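Local atomic coordinates of catalase (Bacillus pumilus, PDB entry 4QOQ), a protein that catalyses the breakdown of hydrogen peroxide to water and oxygen at a haem iron. Residues Phe95-His100 with Asp110-Ala115. Residues are numbered along the deposited sequence; the frame is centred on the assembly and turned at random.
Sequences FSTVIH and DPRGFA. With JZ3 (Guaiacol), chain G; HEM (protoporphyrin IX containing Fe), chain E.
D110 meets the turn V98-I99 with one carboxylate oxygen, OD2, which takes both backbone N-H groups. The bond from I99 N to D110 OD2 is nearly straight, 2.9 Å long, and arrives on the syn side but tilted out of the carboxylate plane. V98 N, 3.0 Å from D110 OD2, comes from well above that plane, on the same face. A water donates to OD2 as well and accepts from H100 N, so three hydrogen bonds grip OD2 and, with a bond at OD1, limit the carboxylate's rotation. D110 OD1 accepts from the guaiacol hydroxyl OAB, 2.8 Å away; the ether oxygen OAG also crowds OD1 without a hydrogen bond, which makes the detailed ligand pose doubtful. Q159 also bonds this ligand.

Next to the turn, V98 CG2, set anti to its own carbonyl carbon, touches P111 O at 3.3 Å, a buried carbonyl oxygen with no polar partner. R112 bends at chi2 (58°) and runs alongside T97, whose CG2 lies over one guanidinium face toward its rim. That guanidinium folds back to D110 O through NH1 and also holds the carbonyls of E106 and L108, tying down the intervening loop.

Farther along, S96 and G113 form an antiparallel hydrogen-bonded pair, with G113 N to S96 O at 2.8 Å. S96 OG sits 3.4 Å from G113 CA and bonds H57. On the opposite face of this ladder F95 sets its edge on F114 in a T-shaped stack, planes at 79°, CE1 over the centre of the F114 ring; W259 meets both rings.

The haem methyl CMD lies 3.4 Å from G113 CA, so the S96-G113 face borders the cofactor. Strands 88-96 and 113-120 join here in the antiparallel beta-barrel of haem catalases, their connecting loop clasped by D110 beside the guaiacol site.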
ATOM      1  N   PHE A  95       8.518  22.911  10.656  1.00 15.68           N
ATOM      2  CA  PHE A  95       7.795  23.293  11.830  1.00 17.88           C
ATOM      3  C   PHE A  95       6.401  22.762  11.802  1.00 16.83           C
ATOM      4  O   PHE A  95       5.802  22.560  10.722  1.00 17.15           O
ATOM      5  CB  PHE A  95       7.712  24.830  11.958  1.00 18.36           C
ATOM      6  CG  PHE A  95       9.073  25.530  11.982  1.00 18.81           C
ATOM      7  CD1 PHE A  95       9.911  25.451  13.062  1.00 17.42           C
ATOM      8  CD2 PHE A  95       9.507  26.219  10.877  1.00 18.93           C
ATOM      9  CE1 PHE A  95      11.147  26.113  13.055  1.00 18.80           C
ATOM     10  CE2 PHE A  95      10.699  26.934  10.875  1.00 19.43           C
ATOM     11  CZ  PHE A  95      11.535  26.822  11.936  1.00 18.68           C
ATOM     12  N   SER A  96       5.814  22.535  12.972  1.00 16.45           N
ATOM     13  CA  SER A  96       4.473  21.882  13.019  1.00 16.53           C
ATOM     14  C   SER A  96       3.761  22.148  14.364  1.00 16.80           C
ATOM     15  O   SER A  96       4.369  22.521  15.329  1.00 17.33           O
ATOM     16  CB  SER A  96       4.638  20.380  12.787  1.00 16.22           C
ATOM     17  OG  SER A  96       5.614  19.854  13.688  1.00 16.13           O
ATOM     18  N   THR A  97       2.450  21.894  14.367  1.00 15.89           N
ATOM     19  CA  THR A  97       1.720  21.605  15.562  1.00 17.01           C
ATOM     20  C   THR A  97       1.800  20.130  15.838  1.00 16.97           C
ATOM     21  O   THR A  97       2.624  19.440  15.207  1.00 17.12           O
ATOM     22  CB  THR A  97       0.264  22.126  15.449  1.00 17.06           C
ATOM     23  OG1 THR A  97      -0.417  21.461  14.400  1.00 16.35           O
ATOM     24  CG2 THR A  97       0.237  23.667  15.161  1.00 17.91           C
ATOM     25  N   VAL A  98       0.976  19.600  16.739  1.00 15.71           N
ATOM     26  CA  VAL A  98       1.108  18.202  17.099  1.00 15.15           C
ATOM     27  C   VAL A  98      -0.137  17.318  16.876  1.00 14.57           C
ATOM     28  O   VAL A  98      -0.054  16.272  16.229  1.00 15.96           O
ATOM     29  CB  VAL A  98       1.570  18.029  18.569  1.00 15.78           C
ATOM     30  CG1 VAL A  98       1.685  16.543  18.904  1.00 17.16           C
ATOM     31  CG2 VAL A  98       2.911  18.694  18.808  1.00 18.39           C
ATOM     32  N   ILE A  99      -1.239  17.676  17.476  1.00 14.35           N
ATOM     33  CA  ILE A  99      -2.297  16.731  17.674  1.00 15.07           C
ATOM     34  C   ILE A  99      -3.295  16.704  16.488  1.00 15.60           C
ATOM     35  O   ILE A  99      -3.735  15.619  16.103  1.00 14.71           O
ATOM     36  CB  ILE A  99      -3.016  16.995  19.018  1.00 15.48           C
ATOM     37  CG1 ILE A  99      -2.076  16.562  20.152  1.00 16.61           C
ATOM     38  CG2 ILE A  99      -4.311  16.281  19.137  1.00 16.90           C
ATOM     39  CD1 ILE A  99      -1.687  15.088  20.270  1.00 19.17           C
ATOM     40  N   HIS A 100      -3.689  17.862  16.026  1.00 15.58           N
ATOM     41  CA  HIS A 100      -4.824  17.849  15.069  1.00 17.87           C
ATOM     42  C   HIS A 100      -4.344  17.595  13.671  1.00 16.18           C
ATOM     43  O   HIS A 100      -3.110  17.652  13.369  1.00 15.48           O
ATOM     44  CB  HIS A 100      -5.682  19.107  15.209  1.00 18.18           C
ATOM     45  CG  HIS A 100      -6.442  19.160  16.498  1.00 20.19           C
ATOM     46  ND1 HIS A 100      -7.710  18.626  16.642  1.00 23.13           N
ATOM     47  CD2 HIS A 100      -6.065  19.573  17.724  1.00 17.21           C
ATOM     48  CE1 HIS A 100      -8.113  18.810  17.890  1.00 18.44           C
ATOM     49  NE2 HIS A 100      -7.129  19.347  18.565  1.00 20.09           N
ATOM     50  N   ASP A 110      -0.420  23.626  21.823  1.00 18.94           N
ATOM     51  CA  ASP A 110       0.319  22.417  21.488  1.00 18.51           C
ATOM     52  C   ASP A 110       1.772  22.799  21.611  1.00 16.81           C
ATOM     53  O   ASP A 110       2.131  23.927  21.300  1.00 17.42           O
ATOM     54  CB  ASP A 110       0.045  22.000  19.987  1.00 18.09           C
ATOM     55  CG  ASP A 110      -0.699  20.659  19.814  1.00 23.16           C
ATOM     56  OD1 ASP A 110      -0.913  19.905  20.809  1.00 25.16           O
ATOM     57  OD2 ASP A 110      -1.162  20.362  18.627  1.00 23.11           O
ATOM     58  N   PRO A 111       2.633  21.797  21.862  1.00 18.64           N
ATOM     59  CA  PRO A 111       4.044  21.998  21.470  1.00 19.17           C
ATOM     60  C   PRO A 111       4.101  22.273  19.979  1.00 18.96           C
ATOM     61  O   PRO A 111       3.155  21.936  19.253  1.00 19.03           O
ATOM     62  CB  PRO A 111       4.727  20.679  21.856  1.00 18.70           C
ATOM     63  CG  PRO A 111       3.770  20.048  22.819  1.00 18.54           C
ATOM     64  CD  PRO A 111       2.416  20.429  22.361  1.00 20.18           C
ATOM     65  N   ARG A 112       5.199  22.872  19.529  1.00 17.22           N
ATOM     66  CA  ARG A 112       5.441  23.036  18.123  1.00 18.68           C
ATOM     67  C   ARG A 112       6.676  22.193  17.820  1.00 17.65           C
ATOM     68  O   ARG A 112       7.699  22.270  18.525  1.00 18.75           O
ATOM     69  CB  ARG A 112       5.710  24.500  17.778  1.00 18.14           C
ATOM     70  CG  ARG A 112       4.500  25.241  17.185  1.00 18.28           C
ATOM     71  CD  ARG A 112       3.303  25.226  18.086  1.00 17.88           C
ATOM     72  NE  ARG A 112       2.191  26.026  17.584  1.00 16.75           N
ATOM     73  CZ  ARG A 112       0.997  26.056  18.181  1.00 17.76           C
ATOM     74  NH1 ARG A 112       0.760  25.349  19.298  1.00 18.07           N
ATOM     75  NH2 ARG A 112       0.009  26.741  17.648  1.00 19.61           N
ATOM     76  N   GLY A 113       6.601  21.492  16.721  1.00 16.48           N
ATOM     77  CA  GLY A 113       7.736  20.772  16.176  1.00 16.58           C
ATOM     78  C   GLY A 113       8.709  21.700  15.555  1.00 15.28           C
ATOM     79  O   GLY A 113       8.331  22.730  14.980  1.00 16.97           O
ATOM     80  N   PHE A 114       9.987  21.306  15.651  1.00 15.65           N
ATOM     81  CA  PHE A 114      11.106  22.070  15.182  1.00 17.15           C
ATOM     82  C   PHE A 114      12.133  21.038  14.694  1.00 15.58           C
ATOM     83  O   PHE A 114      13.020  20.649  15.446  1.00 14.36           O
ATOM     84  CB  PHE A 114      11.698  22.868  16.370  1.00 18.62           C
ATOM     85  CG  PHE A 114      12.566  24.058  15.965  1.00 18.28           C
ATOM     86  CD1 PHE A 114      13.599  23.925  15.105  1.00 20.93           C
ATOM     87  CD2 PHE A 114      12.364  25.315  16.569  1.00 20.02           C
ATOM     88  CE1 PHE A 114      14.436  25.012  14.792  1.00 21.15           C
ATOM     89  CE2 PHE A 114      13.195  26.383  16.272  1.00 20.40           C
ATOM     90  CZ  PHE A 114      14.205  26.250  15.381  1.00 19.89           C
ATOM     91  N   ALA A 115      11.962  20.570  13.469  1.00 14.57           N
ATOM     92  CA  ALA A 115      12.762  19.439  12.961  1.00 14.36           C
ATOM     93  C   ALA A 115      13.764  19.965  11.964  1.00 14.87           C
ATOM     94  O   ALA A 115      13.333  20.599  10.984  1.00 15.72           O
ATOM     95  CB  ALA A 115      11.848  18.428  12.338  1.00 13.93           C
TER
HETATM   96  CAA JZ3 G 503      -0.473  18.171  23.265  1.00 55.42           C
HETATM   97  OAG JZ3 G 503      -1.087  19.460  23.321  1.00 54.35           O
HETATM   98  CAI JZ3 G 503      -2.288  19.849  23.890  1.00 57.41           C
HETATM   99  CAF JZ3 G 503      -2.350  20.175  25.246  1.00 54.48           C
HETATM  100  CAD JZ3 G 503      -3.514  20.598  25.866  1.00 58.01           C
HETATM  101  CAC JZ3 G 503      -4.679  20.727  25.125  1.00 66.10           C
HETATM  102  CAE JZ3 G 503      -4.691  20.428  23.764  1.00 64.89           C
HETATM  103  CAH JZ3 G 503      -3.539  19.981  23.088  1.00 62.37           C
HETATM  104  OAB JZ3 G 503      -3.588  19.689  21.735  1.00 59.66           O
HETATM  105  CHA HEM E 501       6.538  13.424  14.356  0.50 15.12           C
HETATM  106  CHB HEM E 501       6.677   9.477  17.198  0.50 15.91           C
HETATM  107  CHC HEM E 501       8.204  12.317  20.935  0.50 15.79           C
HETATM  108  CHD HEM E 501       8.940  15.922  17.782  0.50 15.26           C
HETATM  109  C1A HEM E 501       6.402  12.128  14.828  0.50 15.72           C
HETATM  110  C2A HEM E 501       5.990  11.009  14.036  0.50 15.51           C
HETATM  111  C3A HEM E 501       6.051   9.905  14.845  0.50 15.71           C
HETATM  112  C4A HEM E 501       6.505  10.332  16.110  0.50 16.42           C
HETATM  113  CMA HEM E 501       5.756   8.435  14.556  0.50 15.62           C
HETATM  114  CAA HEM E 501       5.613  11.099  12.576  0.50 14.20           C
HETATM  115  CBA HEM E 501       6.901  11.200  11.723  0.50 13.97           C
HETATM  116  CGA HEM E 501       6.737  11.092  10.214  0.50 14.41           C
HETATM  117  O1A HEM E 501       7.672  11.437   9.436  0.50 14.71           O
HETATM  118  O2A HEM E 501       5.718  10.569   9.736  0.50 12.88           O
HETATM  119  C1B HEM E 501       7.104   9.947  18.461  0.50 16.30           C
HETATM  120  C2B HEM E 501       7.277   9.078  19.611  0.50 15.79           C
HETATM  121  C3B HEM E 501       7.672   9.844  20.653  0.50 15.27           C
HETATM  122  C4B HEM E 501       7.788  11.234  20.135  0.50 16.16           C
HETATM  123  CMB HEM E 501       7.034   7.592  19.688  0.50 15.49           C
HETATM  124  CAB HEM E 501       8.016   9.397  22.027  0.50 15.84           C
HETATM  125  CBB HEM E 501       8.478   8.140  22.241  0.50 16.09           C
HETATM  126  C1C HEM E 501       8.572  13.534  20.388  0.50 15.96           C
HETATM  127  C2C HEM E 501       9.492  14.409  20.965  0.50 15.81           C
HETATM  128  C3C HEM E 501       9.715  15.421  20.065  0.50 15.74           C
HETATM  129  C4C HEM E 501       8.938  15.164  18.926  0.50 15.68           C
HETATM  130  CMC HEM E 501      10.143  14.274  22.339  0.50 15.07           C
HETATM  131  CAC HEM E 501      10.664  16.516  20.209  0.50 15.21           C
HETATM  132  CBC HEM E 501      11.654  16.331  21.049  0.50 16.99           C
HETATM  133  C1D HEM E 501       8.322  15.509  16.622  0.50 14.93           C
HETATM  134  C2D HEM E 501       8.324  16.367  15.442  0.50 14.11           C
HETATM  135  C3D HEM E 501       7.646  15.680  14.496  0.50 14.22           C
HETATM  136  C4D HEM E 501       7.225  14.395  15.106  0.50 15.08           C
HETATM  137  CMD HEM E 501       8.960  17.760  15.349  0.50 14.10           C
HETATM  138  CAD HEM E 501       7.377  16.210  13.096  0.50 13.96           C
HETATM  139  CBD HEM E 501       8.607  16.044  12.151  0.50 13.97           C
HETATM  140  CGD HEM E 501       8.260  16.508  10.739  0.50 13.90           C
HETATM  141  O1D HEM E 501       8.330  17.748  10.511  0.50 12.84           O
HETATM  142  O2D HEM E 501       7.897  15.678   9.845  0.50 13.61           O
HETATM  143  NA  HEM E 501       6.723  11.687  16.115  0.50 16.29           N
HETATM  144  NB  HEM E 501       7.469  11.204  18.837  0.50 16.40           N
HETATM  145  NC  HEM E 501       8.332  13.970  19.155  0.50 16.26           N
HETATM  146  ND  HEM E 501       7.673  14.335  16.386  0.50 16.02           N
HETATM  147 FE   HEM E 501       7.544  12.867  17.568  0.50 20.57          FE
HETATM  148  O   HOH W   1      -3.123  20.535  16.895  1.00 19.05           O